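Local coordinates for protein replisome organizer (Bacillus phage SPP1, PDB 1NO1) that acts in phage DNA replication as a helicase loader and inhibitor, probably delivering the phage-encoded replicative helicase to the viral origin, at residues 8-13 against 28-33. Numbering follows the deposited sequence.
Sequences QILKAV and GTVKAW
L10 reaches out from helix 3-16 and divides its two branches over helix 26-37, CD2 going to the indole of W33 and CD1 to V30, with the methyl of T29 close to both. CD2 rests over the six-membered ring of W33, 3.7 Å from the ring centroid and 16° off the normal, a CH-pi contact made with the face of the indole rather than its edge. CD1 turns to the preceding turn of the helix, where it meets V30 CG2 at 3.7 Å and T29 CG2 at 3.9 Å. The first torsion of T29 (chi1 -74°) puts CG2 anti to the backbone N, on the side facing L10; that methyl also sits above the same indole face, 3.8 Å from its plane and toward the rim. Within this small, all-helical N-terminal domain, the two helices pack steeply, their N-to-C directions 118° apart and their local axes 10.8 Å from each other at closest approach. At that separation methyl groups and the indole make the contact, and no hydrogen bond crosses it. F21, from the loop joining the helices, also touches L10, while V62 packs on W33. I9 and A12 instead pack on helix 42-55.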
ATOM      1  N   GLN A   8       4.606  -5.274  -3.662  1.00 34.79           N
ATOM      2  CA  GLN A   8       3.469  -5.207  -4.589  1.00 36.19           C
ATOM      3  C   GLN A   8       2.390  -4.231  -4.166  1.00 36.08           C
ATOM      4  O   GLN A   8       1.865  -3.532  -5.000  1.00 36.17           O
ATOM      5  CB  GLN A   8       2.715  -6.521  -4.763  1.00 36.96           C
ATOM      6  CG  GLN A   8       3.482  -7.760  -4.844  1.00 40.08           C
ATOM      7  CD  GLN A   8       2.693  -8.853  -5.571  1.00 47.71           C
ATOM      8  OE1 GLN A   8       3.019 -10.052  -5.446  1.00 49.05           O
ATOM      9  NE2 GLN A   8       1.666  -8.451  -6.347  1.00 49.45           N
ATOM     10  N   ILE A   9       2.000  -4.241  -2.891  1.00 35.93           N
ATOM     11  CA  ILE A   9       1.016  -3.278  -2.426  1.00 35.20           C
ATOM     12  C   ILE A   9       1.464  -1.869  -2.824  1.00 35.32           C
ATOM     13  O   ILE A   9       0.686  -1.098  -3.389  1.00 35.18           O
ATOM     14  CB  ILE A   9       0.886  -3.362  -0.900  1.00 35.81           C
ATOM     15  CG1 ILE A   9       0.258  -4.700  -0.516  1.00 35.75           C
ATOM     16  CG2 ILE A   9       0.051  -2.189  -0.355  1.00 32.94           C
ATOM     17  CD1 ILE A   9      -1.183  -4.815  -1.057  1.00 35.28           C
ATOM     18  N   LEU A  10       2.725  -1.535  -2.589  1.00 34.94           N
ATOM     19  CA  LEU A  10       3.158  -0.169  -2.890  1.00 35.54           C
ATOM     20  C   LEU A  10       3.169   0.133  -4.403  1.00 35.36           C
ATOM     21  O   LEU A  10       2.937   1.256  -4.829  1.00 34.78           O
ATOM     22  CB  LEU A  10       4.513   0.144  -2.253  1.00 35.33           C
ATOM     23  CG  LEU A  10       4.460   0.335  -0.724  1.00 36.96           C
ATOM     24  CD1 LEU A  10       5.832   0.193  -0.086  1.00 35.43           C
ATOM     25  CD2 LEU A  10       3.829   1.685  -0.331  1.00 38.25           C
ATOM     26  N   LYS A  11       3.417  -0.879  -5.211  1.00 35.38           N
ATOM     27  CA  LYS A  11       3.423  -0.698  -6.669  1.00 35.72           C
ATOM     28  C   LYS A  11       1.993  -0.448  -7.169  1.00 35.39           C
ATOM     29  O   LYS A  11       1.783   0.267  -8.150  1.00 35.73           O
ATOM     30  CB  LYS A  11       4.051  -1.922  -7.338  1.00 35.21           C
ATOM     31  CG  LYS A  11       3.798  -2.067  -8.826  1.00 38.05           C
ATOM     32  CD  LYS A  11       4.911  -1.445  -9.675  1.00 40.09           C
ATOM     33  CE  LYS A  11       4.588  -1.548 -11.169  1.00 41.04           C
ATOM     34  NZ  LYS A  11       5.802  -1.159 -11.993  1.00 43.68           N
ATOM     35  N   ALA A  12       1.010  -1.009  -6.472  1.00 34.75           N
ATOM     36  CA  ALA A  12      -0.387  -0.820  -6.852  1.00 35.10           C
ATOM     37  C   ALA A  12      -0.876   0.600  -6.497  1.00 34.98           C
ATOM     38  O   ALA A  12      -1.591   1.254  -7.291  1.00 35.70           O
ATOM     39  CB  ALA A  12      -1.276  -1.907  -6.214  1.00 34.02           C
ATOM     40  N   VAL A  13      -0.489   1.081  -5.325  1.00 34.33           N
ATOM     41  CA  VAL A  13      -0.865   2.417  -4.915  1.00 35.04           C
ATOM     42  C   VAL A  13      -0.343   3.395  -5.972  1.00 36.25           C
ATOM     43  O   VAL A  13      -1.041   4.325  -6.445  1.00 36.37           O
ATOM     44  CB  VAL A  13      -0.247   2.767  -3.545  1.00 35.19           C
ATOM     45  CG1 VAL A  13      -0.470   4.254  -3.218  1.00 35.14           C
ATOM     46  CG2 VAL A  13      -0.831   1.882  -2.440  1.00 33.72           C
ATOM     47  N   GLY A  28      13.008   2.365   2.094  1.00 38.54           N
ATOM     48  CA  GLY A  28      12.653   2.699   3.471  1.00 37.13           C
ATOM     49  C   GLY A  28      11.162   2.605   3.782  1.00 36.60           C
ATOM     50  O   GLY A  28      10.779   2.135   4.856  1.00 36.56           O
ATOM     51  N   THR A  29      10.322   3.053   2.848  1.00 35.89           N
ATOM     52  CA  THR A  29       8.882   2.925   2.983  1.00 35.14           C
ATOM     53  C   THR A  29       8.469   1.447   3.005  1.00 36.04           C
ATOM     54  O   THR A  29       7.563   1.062   3.756  1.00 36.46           O
ATOM     55  CB  THR A  29       8.184   3.688   1.848  1.00 34.89           C
ATOM     56  OG1 THR A  29       8.275   5.100   2.097  1.00 35.00           O
ATOM     57  CG2 THR A  29       6.680   3.437   1.842  1.00 33.34           C
ATOM     58  N   VAL A  30       9.119   0.614   2.189  1.00 36.07           N
ATOM     59  CA  VAL A  30       8.807  -0.811   2.195  1.00 36.55           C
ATOM     60  C   VAL A  30       9.092  -1.391   3.587  1.00 36.56           C
ATOM     61  O   VAL A  30       8.270  -2.115   4.177  1.00 36.53           O
ATOM     62  CB  VAL A  30       9.667  -1.604   1.174  1.00 36.93           C
ATOM     63  CG1 VAL A  30       9.576  -3.076   1.457  1.00 36.37           C
ATOM     64  CG2 VAL A  30       9.212  -1.339  -0.259  1.00 37.51           C
ATOM     65  N   LYS A  31      10.254  -1.047   4.124  1.00 35.72           N
ATOM     66  CA  LYS A  31      10.629  -1.561   5.420  1.00 35.51           C
ATOM     67  C   LYS A  31       9.645  -1.135   6.537  1.00 35.44           C
ATOM     68  O   LYS A  31       9.289  -1.960   7.390  1.00 35.89           O
ATOM     69  CB  LYS A  31      12.094  -1.212   5.759  1.00 35.42           C
ATOM     70  N   ALA A  32       9.204   0.121   6.532  1.00 34.46           N
ATOM     71  CA  ALA A  32       8.317   0.604   7.596  1.00 34.57           C
ATOM     72  C   ALA A  32       6.875   0.075   7.472  1.00 34.69           C
ATOM     73  O   ALA A  32       6.286  -0.343   8.469  1.00 34.84           O
ATOM     74  CB  ALA A  32       8.333   2.137   7.673  1.00 33.94           C
ATOM     75  N   TRP A  33       6.296   0.085   6.265  1.00 34.23           N
ATOM     76  CA  TRP A  33       4.949  -0.481   6.086  1.00 33.66           C
ATOM     77  C   TRP A  33       4.934  -2.000   6.486  1.00 34.67           C
ATOM     78  O   TRP A  33       3.940  -2.529   7.040  1.00 35.82           O
ATOM     79  CB  TRP A  33       4.394  -0.207   4.657  1.00 32.91           C
ATOM     80  CG  TRP A  33       3.960   1.228   4.366  1.00 30.89           C
ATOM     81  CD1 TRP A  33       4.509   2.395   4.891  1.00 31.03           C
ATOM     82  CD2 TRP A  33       2.875   1.657   3.520  1.00 30.32           C
ATOM     83  NE1 TRP A  33       3.840   3.493   4.397  1.00 31.16           N
ATOM     84  CE2 TRP A  33       2.837   3.073   3.560  1.00 29.33           C
ATOM     85  CE3 TRP A  33       1.931   0.984   2.722  1.00 33.56           C
ATOM     86  CZ2 TRP A  33       1.873   3.825   2.873  1.00 31.54           C
ATOM     87  CZ3 TRP A  33       0.985   1.738   1.995  1.00 33.32           C
ATOM     88  CH2 TRP A  33       0.964   3.145   2.080  1.00 32.29           C
TER